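Local coordinates for protein aldehyde dehydrogenase 12 (Zea mays, PDB 6D97) that probably oxidises L-glutamate gamma-semialdehyde to glutamate with NAD as cofactor, as the last enzyme of proline breakdown in plants, at residues Ala464-Asn469 / Gln475-Arg480; Trp314-Asp319 / Ser329-Leu334; Leu108-Ile113 / Gly211-Gly216; Pro93-Gly96 / Leu101-Pro104. All coordinates share one frame; numbering follows the deposited sequence.

Contact 1: Ala464-Asn469 / Gln475-Arg480; sequences AAIVSN and QDVLGR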
loop_
_atom_site.group_PDB
_atom_site.type_symbol
_atom_site.label_atom_id
_atom_site.label_comp_id
_atom_site.label_asym_id
_atom_site.label_seq_id
_atom_site.Cartn_x
_atom_site.Cartn_y
_atom_site.Cartn_z
ATOM N N ALA A 464 -0.368 24.045 -11.577
ATOM C CA ALA A 464 -1.614 24.751 -11.835
ATOM C C ALA A 464 -2.262 25.064 -10.497
ATOM O O ALA A 464 -2.008 24.392 -9.493
ATOM C CB ALA A 464 -2.561 23.930 -12.710
ATOM N N ALA A 465 -3.105 26.092 -10.499
ATOM C CA ALA A 465 -3.818 26.516 -9.305
ATOM C C ALA A 465 -5.246 26.887 -9.666
ATOM O O ALA A 465 -5.490 27.561 -10.671
ATOM C CB ALA A 465 -3.129 27.707 -8.627
ATOM N N ILE A 466 -6.184 26.443 -8.835
ATOM C CA ILE A 466 -7.600 26.750 -8.993
ATOM C C ILE A 466 -8.019 27.462 -7.715
ATOM O O ILE A 466 -8.230 26.826 -6.674
ATOM C CB ILE A 466 -8.446 25.499 -9.243
ATOM C CG1 ILE A 466 -7.763 24.598 -10.274
ATOM C CG2 ILE A 466 -9.839 25.895 -9.719
ATOM C CD1 ILE A 466 -8.237 23.178 -10.236
ATOM N N VAL A 467 -8.129 28.787 -7.784
ATOM C CA VAL A 467 -8.400 29.610 -6.606
ATOM C C VAL A 467 -9.917 29.712 -6.476
ATOM O O VAL A 467 -10.564 30.574 -7.073
ATOM C CB VAL A 467 -7.727 30.975 -6.696
ATOM C CG1 VAL A 467 -8.015 31.784 -5.442
ATOM C CG2 VAL A 467 -6.226 30.808 -6.905
ATOM N N SER A 468 -10.482 28.814 -5.674
ATOM C CA SER A 468 -11.907 28.727 -5.389
ATOM C C SER A 468 -12.095 27.713 -4.273
ATOM O O SER A 468 -11.313 26.767 -4.147
ATOM C CB SER A 468 -12.712 28.307 -6.627
ATOM O OG SER A 468 -14.026 27.908 -6.275
ATOM N N ASN A 469 -13.127 27.926 -3.458
ATOM C CA ASN A 469 -13.531 26.957 -2.447
ATOM C C ASN A 469 -14.843 26.265 -2.787
ATOM O O ASN A 469 -15.307 25.430 -2.007
ATOM C CB ASN A 469 -13.637 27.625 -1.073
ATOM C CG ASN A 469 -12.331 27.581 -0.315
ATOM O OD1 ASN A 469 -11.313 27.147 -0.847
ATOM N ND2 ASN A 469 -12.351 28.027 0.932
ATOM N N GLN A 475 -14.152 20.453 -8.595
ATOM C CA GLN A 475 -14.186 19.111 -9.169
ATOM C C GLN A 475 -14.438 19.144 -10.671
ATOM O O GLN A 475 -14.000 18.238 -11.392
ATOM C CB GLN A 475 -15.242 18.264 -8.460
ATOM C CG GLN A 475 -16.670 18.521 -8.900
ATOM C CD GLN A 475 -17.672 17.733 -8.079
ATOM O OE1 GLN A 475 -17.305 17.049 -7.127
ATOM N NE2 GLN A 475 -18.945 17.834 -8.440
ATOM N N ASP A 476 -15.126 20.176 -11.164
ATOM C CA ASP A 476 -15.319 20.317 -12.603
ATOM C C ASP A 476 -14.008 20.666 -13.294
ATOM O O ASP A 476 -13.638 20.046 -14.298
ATOM C CB ASP A 476 -16.383 21.380 -12.885
ATOM C CG ASP A 476 -16.756 21.456 -14.352
ATOM O OD1 ASP A 476 -16.952 20.390 -14.969
ATOM O OD2 ASP A 476 -16.876 22.577 -14.886
ATOM N N VAL A 477 -13.284 21.651 -12.761
ATOM C CA VAL A 477 -12.012 22.051 -13.353
ATOM C C VAL A 477 -10.978 20.941 -13.212
ATOM O O VAL A 477 -10.247 20.632 -14.162
ATOM C CB VAL A 477 -11.524 23.366 -12.720
ATOM C CG1 VAL A 477 -10.150 23.714 -13.244
ATOM C CG2 VAL A 477 -12.505 24.483 -13.024
ATOM N N LEU A 478 -10.899 20.322 -12.030
ATOM C CA LEU A 478 -9.914 19.268 -11.798
ATOM C C LEU A 478 -10.165 18.074 -12.706
ATOM O O LEU A 478 -9.238 17.552 -13.336
ATOM C CB LEU A 478 -9.938 18.836 -10.332
ATOM C CG LEU A 478 -9.328 19.781 -9.300
ATOM C CD1 LEU A 478 -9.829 19.435 -7.909
ATOM C CD2 LEU A 478 -7.819 19.697 -9.348
ATOM N N GLY A 479 -11.420 17.625 -12.785
ATOM C CA GLY A 479 -11.750 16.491 -13.628
ATOM C C GLY A 479 -11.500 16.721 -15.104
ATOM O O GLY A 479 -11.389 15.752 -15.863
ATOM N N ARG A 480 -11.403 17.979 -15.530
ATOM C CA ARG A 480 -11.168 18.329 -16.926
ATOM C C ARG A 480 -9.856 19.092 -17.086
ATOM O O ARG A 480 -9.769 20.085 -17.813
ATOM C CB ARG A 480 -12.346 19.124 -17.487
ATOM C CG ARG A 480 -13.509 18.245 -17.933
ATOM C CD ARG A 480 -14.812 19.027 -18.044
ATOM N NE ARG A 480 -15.731 18.756 -16.937
ATOM C CZ ARG A 480 -16.601 17.748 -16.908
ATOM N NH1 ARG A 480 -16.674 16.900 -17.925
ATOM N NH2 ARG A 480 -17.399 17.584 -15.861
#
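Leu-478, whose side chain meets Ile-466, turns its backbone O to two outside donors: Ser-481 OG of the same chain and Arg-528 NH1 of the second subunit. The contact itself is apolar, a compact example of how helix meets strand in a beta-alpha-beta unit. Strand 463-467 leads through a short turn into helix 471-479, which runs on to strand 485-488 of the same sheet.

Across the segments everything rests on the end of one isoleucine. Ile-466 CG1 stands beside the backbone N (chi1 -45°), and chi2 of 160° carries CD1 straight on toward the helix. There the methyl lodges between two successive helix residues, 3.6 Å from Val-477 CG1 and equally 3.6 Å from Leu-478 CD2. The two neighbours approach differently. Val-477 lies alongside the isoleucine but runs the other way, and its CG1 is also 3.9 Å from Ile-466 CG1. With Ile-466 cut back to alanine, both branches beyond CB are gone, which would probably open a gap beside Val-477 and Leu-478, with the helix less firmly seated on the strand.

Phe-473 and Leu-474, earlier on the helix, and Thr-486 of the next strand also pack on Ile-466. Away from it, Asp-476 OD1 is met by both NE and NH2 of Arg-480, a salt bridge that remains tentative because the arginine has two conformers. Leu-478, for its part, slants across the isoleucine, offering CD2 and, behind it, CG, which lies 3.7 Å from Ile-466 CD1.

Contact 2: Trp314-Asp319 / Ser329-Leu334; sequences WVCDQD and SAQSVL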
loop_
_atom_site.group_PDB
_atom_site.type_symbol
_atom_site.label_atom_id
_atom_site.label_comp_id
_atom_site.label_asym_id
_atom_site.label_seq_id
_atom_site.Cartn_x
_atom_site.Cartn_y
_atom_site.Cartn_z
ATOM N N TRP A 314 -1.262 38.400 -2.906
ATOM C CA TRP A 314 0.090 38.093 -2.453
ATOM C C TRP A 314 0.608 36.817 -3.100
ATOM O O TRP A 314 1.757 36.756 -3.554
ATOM C CB TRP A 314 0.110 37.977 -0.931
ATOM C CG TRP A 314 1.364 37.393 -0.361
ATOM C CD1 TRP A 314 2.593 37.985 -0.291
ATOM C CD2 TRP A 314 1.503 36.107 0.252
ATOM N NE1 TRP A 314 3.490 37.140 0.318
ATOM C CE2 TRP A 314 2.845 35.980 0.660
ATOM C CE3 TRP A 314 0.622 35.048 0.494
ATOM C CZ2 TRP A 314 3.325 34.838 1.297
ATOM C CZ3 TRP A 314 1.099 33.915 1.127
ATOM C CH2 TRP A 314 2.439 33.819 1.520
ATOM N N VAL A 315 -0.238 35.788 -3.166
ATOM C CA VAL A 315 0.178 34.528 -3.773
ATOM C C VAL A 315 0.424 34.710 -5.262
ATOM O O VAL A 315 1.352 34.121 -5.830
ATOM C CB VAL A 315 -0.871 33.438 -3.499
ATOM C CG1 VAL A 315 -0.496 32.160 -4.213
ATOM C CG2 VAL A 315 -0.991 33.201 -2.012
ATOM N N CYS A 316 -0.399 35.532 -5.916
ATOM C CA CYS A 316 -0.185 35.827 -7.329
ATOM C C CYS A 316 1.168 36.492 -7.553
ATOM O O CYS A 316 1.885 36.152 -8.501
ATOM C CB CYS A 316 -1.314 36.712 -7.856
ATOM S SG CYS A 316 -2.827 35.837 -8.330
ATOM N N ASP A 317 1.541 37.434 -6.685
ATOM C CA ASP A 317 2.826 38.109 -6.841
ATOM C C ASP A 317 3.986 37.157 -6.579
ATOM O O ASP A 317 4.990 37.179 -7.301
ATOM C CB ASP A 317 2.903 39.317 -5.909
ATOM C CG ASP A 317 4.271 39.980 -5.930
ATOM O OD1 ASP A 317 4.569 40.692 -6.914
ATOM O OD2 ASP A 317 5.048 39.778 -4.970
ATOM N N GLN A 318 3.874 36.322 -5.544
ATOM C CA GLN A 318 4.947 35.380 -5.249
ATOM C C GLN A 318 5.035 34.302 -6.317
ATOM O O GLN A 318 6.137 33.910 -6.720
ATOM C CB GLN A 318 4.740 34.756 -3.869
ATOM C CG GLN A 318 4.922 35.736 -2.720
ATOM C CD GLN A 318 6.369 36.161 -2.529
ATOM O OE1 GLN A 318 6.654 37.322 -2.241
ATOM N NE2 GLN A 318 7.289 35.219 -2.683
ATOM N N ASP A 319 3.887 33.816 -6.794
ATOM C CA ASP A 319 3.895 32.774 -7.815
ATOM C C ASP A 319 4.535 33.275 -9.100
ATOM O O ASP A 319 5.346 32.578 -9.717
ATOM C CB ASP A 319 2.476 32.282 -8.090
ATOM C CG ASP A 319 2.001 31.276 -7.067
ATOM O OD1 ASP A 319 2.850 30.650 -6.399
ATOM O OD2 ASP A 319 0.770 31.108 -6.943
ATOM N N SER A 329 7.669 26.177 -11.989
ATOM C CA SER A 329 6.314 26.206 -11.458
ATOM C C SER A 329 5.698 27.600 -11.458
ATOM O O SER A 329 4.582 27.766 -10.959
ATOM C CB SER A 329 6.301 25.642 -10.032
ATOM O OG SER A 329 7.164 26.374 -9.175
ATOM N N ALA A 330 6.382 28.594 -12.022
ATOM C CA ALA A 330 5.945 29.977 -11.888
ATOM C C ALA A 330 4.648 30.232 -12.652
ATOM O O ALA A 330 4.378 29.631 -13.697
ATOM C CB ALA A 330 7.037 30.931 -12.373
ATOM N N GLN A 331 3.837 31.134 -12.101
ATOM C CA GLN A 331 2.571 31.536 -12.707
ATOM C C GLN A 331 2.840 32.284 -14.008
ATOM O O GLN A 331 3.397 33.387 -13.996
ATOM C CB GLN A 331 1.792 32.402 -11.720
ATOM C CG GLN A 331 0.556 33.080 -12.283
ATOM C CD GLN A 331 -0.275 33.743 -11.198
ATOM O OE1 GLN A 331 -0.515 33.154 -10.145
ATOM N NE2 GLN A 331 -0.709 34.976 -11.446
ATOM N N SER A 332 2.454 31.684 -15.136
ATOM C CA SER A 332 2.657 32.292 -16.443
ATOM C C SER A 332 1.385 32.843 -17.068
ATOM O O SER A 332 1.474 33.694 -17.958
ATOM C CB SER A 332 3.286 31.282 -17.414
ATOM O OG SER A 332 4.626 30.986 -17.056
ATOM N N VAL A 333 0.215 32.381 -16.639
ATOM C CA VAL A 333 -1.042 32.932 -17.129
ATOM C C VAL A 333 -2.056 32.905 -15.992
ATOM O O VAL A 333 -2.045 32.003 -15.150
ATOM C CB VAL A 333 -1.550 32.174 -18.376
ATOM C CG1 VAL A 333 -1.801 30.724 -18.051
ATOM C CG2 VAL A 333 -2.808 32.835 -18.937
ATOM N N LEU A 334 -2.924 33.917 -15.969
ATOM C CA LEU A 334 -3.953 34.066 -14.948
ATOM C C LEU A 334 -5.300 34.230 -15.637
ATOM O O LEU A 334 -5.518 35.219 -16.344
ATOM C CB LEU A 334 -3.654 35.269 -14.045
ATOM C CG LEU A 334 -4.585 35.554 -12.864
ATOM C CD1 LEU A 334 -4.520 34.420 -11.863
ATOM C CD2 LEU A 334 -4.220 36.866 -12.192
#
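Asp-319 and Gln-331 are joined first through the backbone. Gln-331 N gives a fairly straight hydrogen bond to Asp-319 O (3.2 Å, 160° at the hydrogen), yet it comes from well above the carbonyl plane. Asp-319 O is also approached by Ala-330 CA at 3.4 Å, a weaker CA-H...O contact.

Van der Waals contact follows. Asp-319 CB and Gln-331 CB lie 3.7 Å apart, and their side chains are roughly perpendicular. The glutamine is extended, CG anti to the backbone N (chi1 171°), which carries its amide back along the helix until NE2 lies 3.9 Å from Cys-316 SG. Beyond it, Leu-334 CD1 touches the same sulfur at 4.2 Å.

The polar ends do not bond each other. Asp-319 OD2 and Gln-331 OE1, 4.0 Å apart, share Lys-300 NZ, whose charge probably eases the meeting of two oxygens; Thr-495 OG1 holds Asp-319 OD1, and Gln-438 OE1 receives Gln-331 NE2.

These residues belong to a beta-alpha-beta unit in which helix 309-321 follows strand 298-302 and precedes strand 331-337. The N-to-C directions of the short helix and strand segments make an angle of 134°, and Met-349 of helix 345-354 closes over Cys-316 and Leu-334.

Contact 3: Leu108-Ile113 / Gly211-Gly216; sequences LMYGDI and GALYMG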
loop_
_atom_site.group_PDB
_atom_site.type_symbol
_atom_site.label_atom_id
_atom_site.label_comp_id
_atom_site.label_asym_id
_atom_site.label_seq_id
_atom_site.Cartn_x
_atom_site.Cartn_y
_atom_site.Cartn_z
ATOM N N LEU A 108 21.057 0.658 4.838
ATOM C CA LEU A 108 21.251 1.215 6.173
ATOM C C LEU A 108 22.292 2.324 6.165
ATOM O O LEU A 108 22.144 3.323 6.880
ATOM C CB LEU A 108 21.660 0.112 7.145
ATOM C CG LEU A 108 20.631 -1.010 7.230
ATOM C CD1 LEU A 108 20.963 -1.986 8.355
ATOM C CD2 LEU A 108 19.257 -0.398 7.404
ATOM N N MET A 109 23.355 2.155 5.373
ATOM C CA MET A 109 24.399 3.171 5.283
ATOM C C MET A 109 23.835 4.494 4.796
ATOM O O MET A 109 24.201 5.560 5.300
ATOM C CB MET A 109 25.509 2.696 4.345
ATOM C CG MET A 109 26.649 3.685 4.148
ATOM S SD MET A 109 27.840 3.065 2.941
ATOM C CE MET A 109 26.904 3.193 1.418
ATOM N N TYR A 110 22.942 4.448 3.815
ATOM C CA TYR A 110 22.412 5.696 3.295
ATOM C C TYR A 110 21.377 6.295 4.233
ATOM O O TYR A 110 21.136 7.508 4.193
ATOM C CB TYR A 110 21.848 5.481 1.900
ATOM C CG TYR A 110 22.908 5.684 0.861
ATOM C CD1 TYR A 110 23.278 6.962 0.473
ATOM C CD2 TYR A 110 23.568 4.609 0.293
ATOM C CE1 TYR A 110 24.257 7.166 -0.466
ATOM C CE2 TYR A 110 24.547 4.801 -0.649
ATOM C CZ TYR A 110 24.888 6.080 -1.025
ATOM O OH TYR A 110 25.871 6.267 -1.965
ATOM N N GLY A 111 20.754 5.471 5.075
ATOM C CA GLY A 111 20.015 6.024 6.194
ATOM C C GLY A 111 20.913 6.834 7.108
ATOM O O GLY A 111 20.565 7.944 7.520
ATOM N N ASP A 112 22.101 6.298 7.411
ATOM C CA ASP A 112 23.041 7.000 8.279
ATOM C C ASP A 112 23.622 8.233 7.599
ATOM O O ASP A 112 23.750 9.289 8.229
ATOM C CB ASP A 112 24.162 6.059 8.719
ATOM C CG ASP A 112 23.703 5.044 9.749
ATOM O OD1 ASP A 112 22.659 5.280 10.396
ATOM O OD2 ASP A 112 24.384 4.008 9.907
ATOM N N ILE A 113 23.995 8.113 6.323
ATOM C CA ILE A 113 24.518 9.261 5.581
ATOM C C ILE A 113 23.497 10.389 5.568
ATOM O O ILE A 113 23.824 11.554 5.822
ATOM C CB ILE A 113 24.907 8.845 4.153
ATOM C CG1 ILE A 113 26.117 7.917 4.180
ATOM C CG2 ILE A 113 25.182 10.075 3.299
ATOM C CD1 ILE A 113 26.341 7.202 2.870
ATOM N N GLY A 211 17.983 10.033 -4.322
ATOM C CA GLY A 211 17.024 9.039 -4.780
ATOM C C GLY A 211 17.673 7.952 -5.611
ATOM O O GLY A 211 17.430 6.760 -5.401
ATOM N N ALA A 212 18.528 8.349 -6.556
ATOM C CA ALA A 212 19.243 7.372 -7.367
ATOM C C ALA A 212 20.102 6.462 -6.498
ATOM O O ALA A 212 20.094 5.236 -6.664
ATOM C CB ALA A 212 20.100 8.082 -8.415
ATOM N N LEU A 213 20.844 7.046 -5.552
ATOM C CA LEU A 213 21.704 6.243 -4.690
ATOM C C LEU A 213 20.890 5.324 -3.790
ATOM O O LEU A 213 21.272 4.167 -3.570
ATOM C CB LEU A 213 22.603 7.148 -3.850
ATOM C CG LEU A 213 23.740 7.845 -4.598
ATOM C CD1 LEU A 213 24.381 8.918 -3.722
ATOM C CD2 LEU A 213 24.768 6.828 -5.046
ATOM N N TYR A 214 19.764 5.818 -3.264
ATOM C CA TYR A 214 18.951 5.024 -2.345
ATOM C C TYR A 214 18.546 3.692 -2.965
ATOM O O TYR A 214 18.624 2.645 -2.312
ATOM C CB TYR A 214 17.696 5.795 -1.933
ATOM C CG TYR A 214 17.915 7.008 -1.058
ATOM C CD1 TYR A 214 19.056 7.134 -0.276
ATOM C CD2 TYR A 214 16.966 8.025 -1.009
ATOM C CE1 TYR A 214 19.250 8.244 0.527
ATOM C CE2 TYR A 214 17.150 9.139 -0.217
ATOM C CZ TYR A 214 18.292 9.245 0.553
ATOM O OH TYR A 214 18.470 10.358 1.347
ATOM N N MET A 215 18.102 3.713 -4.221
ATOM C CA MET A 215 17.565 2.510 -4.843
ATOM C C MET A 215 18.646 1.570 -5.353
ATOM O O MET A 215 18.317 0.472 -5.817
ATOM C CB MET A 215 16.625 2.882 -5.991
ATOM C CG MET A 215 15.479 3.787 -5.568
ATOM S SD MET A 215 14.636 3.203 -4.082
ATOM C CE MET A 215 13.947 1.654 -4.658
ATOM N N GLY A 216 19.909 1.964 -5.286
ATOM C CA GLY A 216 21.006 1.113 -5.672
ATOM C C GLY A 216 21.687 1.449 -6.988
ATOM O O GLY A 216 22.428 0.604 -7.508
#
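Tyr-110 lays the outer end of its ring across Leu-213, the two side chains meeting at about a right angle. Leu-213 CD2 comes within 3.3 Å of Tyr-110 OH, while Leu-213 CD1 approaches the ring obliquely, 3.7 Å from Tyr-110 CE1. Leu-213 CB supports the same stretch of ring, 3.8 Å from Tyr-110 CZ. At the root of the tyrosine, CB of Tyr-110 sits against the edge of the Tyr-214 ring, close to its plane and 3.9 Å from Tyr-214 CD1. The two aromatic rings therefore do not stack: one offers its rim to the aliphatic stem of the other.

Tyr-214 leaves its helix pointing away from helix 105-121, but with CG beside the backbone N (chi1 -68°) the ring swings back to meet it. Its helix, 203-214, is a crossover helix of the Rossmann-type nucleotide-binding fold, linking strand 191-196 to strand 218-223 of a parallel sheet. Helix 105-121, from much earlier in the chain, packs against the C-terminal end of this helix.

Further out, Ile-113 CD1 lies over one face of the Tyr-110 ring, 3.9 Å above its plane. The phenol oxygen of Tyr-110, flanked by leucine methyls, finds its polar partner in Asp-247 OD2. Ser-114 OG ties the tyrosines together a second way, hydrogen-bonded to both Tyr-214 OH and Tyr-110 O. Further along the same segment, a Schellman motif ends the helix: Gly-216 adopts phi 106°, a backbone angle that glycine tolerates because a CB would collide with the carbonyl oxygen before it, and its N bonds back to Leu-213 O at 3.1 Å.

Contact 4: Pro93-Gly96 / Leu101-Pro104; sequences PKHG and LKAP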
loop_
_atom_site.group_PDB
_atom_site.type_symbol
_atom_site.label_atom_id
_atom_site.label_comp_id
_atom_site.label_asym_id
_atom_site.label_seq_id
_atom_site.Cartn_x
_atom_site.Cartn_y
_atom_site.Cartn_z
ATOM N N PRO A 93 27.230 -2.788 -12.202
ATOM C CA PRO A 93 26.461 -3.738 -13.012
ATOM C C PRO A 93 24.989 -3.357 -13.036
ATOM O O PRO A 93 24.527 -2.486 -12.295
ATOM C CB PRO A 93 26.677 -5.067 -12.288
ATOM C CG PRO A 93 26.823 -4.657 -10.855
ATOM C CD PRO A 93 27.552 -3.333 -10.872
ATOM N N LYS A 94 24.237 -4.040 -13.899
ATOM C CA LYS A 94 22.823 -3.716 -14.032
ATOM C C LYS A 94 22.010 -4.153 -12.821
ATOM O O LYS A 94 20.871 -3.697 -12.662
ATOM C CB LYS A 94 22.264 -4.334 -15.311
ATOM C CG LYS A 94 22.618 -3.538 -16.551
ATOM C CD LYS A 94 22.120 -4.211 -17.819
ATOM C CE LYS A 94 23.072 -5.298 -18.280
ATOM N NZ LYS A 94 22.717 -5.844 -19.618
ATOM N N HIS A 95 22.560 -5.014 -11.961
ATOM C CA HIS A 95 21.919 -5.332 -10.692
ATOM C C HIS A 95 22.377 -4.418 -9.559
ATOM O O HIS A 95 22.162 -4.744 -8.385
ATOM C CB HIS A 95 22.126 -6.808 -10.319
ATOM C CG HIS A 95 23.464 -7.365 -10.691
ATOM N ND1 HIS A 95 24.533 -7.384 -9.823
ATOM C CD2 HIS A 95 23.892 -7.966 -11.826
ATOM C CE1 HIS A 95 25.570 -7.948 -10.414
ATOM N NE2 HIS A 95 25.207 -8.313 -11.630
ATOM N N GLY A 96 22.993 -3.285 -9.890
ATOM C CA GLY A 96 23.149 -2.184 -8.964
ATOM C C GLY A 96 24.344 -2.307 -8.037
ATOM O O GLY A 96 24.988 -3.351 -7.911
ATOM N N LEU A 101 18.201 -7.816 -2.498
ATOM C CA LEU A 101 18.797 -9.099 -2.147
ATOM C C LEU A 101 20.317 -9.074 -2.058
ATOM O O LEU A 101 20.910 -10.077 -1.646
ATOM C CB LEU A 101 18.382 -10.174 -3.165
ATOM C CG LEU A 101 16.894 -10.517 -3.227
ATOM C CD1 LEU A 101 16.649 -11.680 -4.185
ATOM C CD2 LEU A 101 16.352 -10.829 -1.842
ATOM N N LYS A 102 20.962 -7.973 -2.439
ATOM C CA LYS A 102 22.416 -7.909 -2.517
ATOM C C LYS A 102 22.922 -6.677 -1.781
ATOM O O LYS A 102 22.422 -5.571 -2.006
ATOM C CB LYS A 102 22.887 -7.877 -3.972
ATOM C CG LYS A 102 24.397 -7.850 -4.111
ATOM C CD LYS A 102 24.814 -7.657 -5.552
ATOM C CE LYS A 102 24.442 -6.264 -6.024
ATOM N NZ LYS A 102 25.030 -5.951 -7.354
ATOM N N ALA A 103 23.928 -6.874 -0.928
ATOM C CA ALA A 103 24.496 -5.821 -0.093
ATOM C C ALA A 103 23.427 -4.942 0.564
ATOM O O ALA A 103 23.504 -3.710 0.497
ATOM C CB ALA A 103 25.465 -4.966 -0.897
ATOM N N PRO A 104 22.423 -5.539 1.218
ATOM C CA PRO A 104 21.332 -4.723 1.780
ATOM C C PRO A 104 21.795 -3.762 2.852
ATOM O O PRO A 104 21.102 -2.773 3.119
ATOM C CB PRO A 104 20.364 -5.769 2.350
ATOM C CG PRO A 104 21.241 -6.911 2.694
ATOM C CD PRO A 104 22.311 -6.949 1.635
#
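Lys-102 NZ gives hydrogen bonds to three acceptors on the turn formed by Pro-93 to Gly-96. The shortest goes to Gly-96 O at 2.7 Å, with the donor tilted 25° from the carbonyl plane. A second reaches His-95 ND1 at 2.9 Å, arriving at the edge of the imidazole and nearly in its plane; the third, to His-95 O, is weak at 3.3 Å. The lysine starts out extended (chi1 -178°) and turns at chi3 (68°), which brings the amine in among these acceptors. A methionine in its place would probably leave His-95 ND1 and Gly-96 O without their shared donor and set the ring freer to turn.

Within the turn, of type I, Gly-96 N bonds to Pro-93 O at 3.0 Å, and the positive phi of Gly-96 suits a glycine. Pro-93 CB rests 3.5 Å above one face of the His-95 imidazole, toward its rim. Glu-456 of the second subunit packs on both Pro-93 and His-95, placing this loop before helix 105-121 at a subunit interface.

Since ND1 accepts from the lysine, a neutral His-95 would be expected to carry its proton on NE2, and the nearby ammonium would probably disfavour a second proton on the ring.

In the fold
Along the chain the order is contact 4, contact 3, contact 2, contact 1, each closing before the next opens. They form two pairs. Contacts 3 and 4 have centres about 13 Å apart and adjoin in sequence, the loop of 93-104 running into helix 105-121. Contacts 1 and 2, with centres about 16 Å apart, fasten two helices, 471-479 and 309-321, to one mixed sheet that includes strands 298-302, 331-337 and 463-467. Between the pairs the centres are about 35 to 44 Å apart. The assembly reconnects them: Leu-478 and Arg-480 of contact 1 pack on Leu-101 and His-95 of the second subunit, residues belonging to its contact 4.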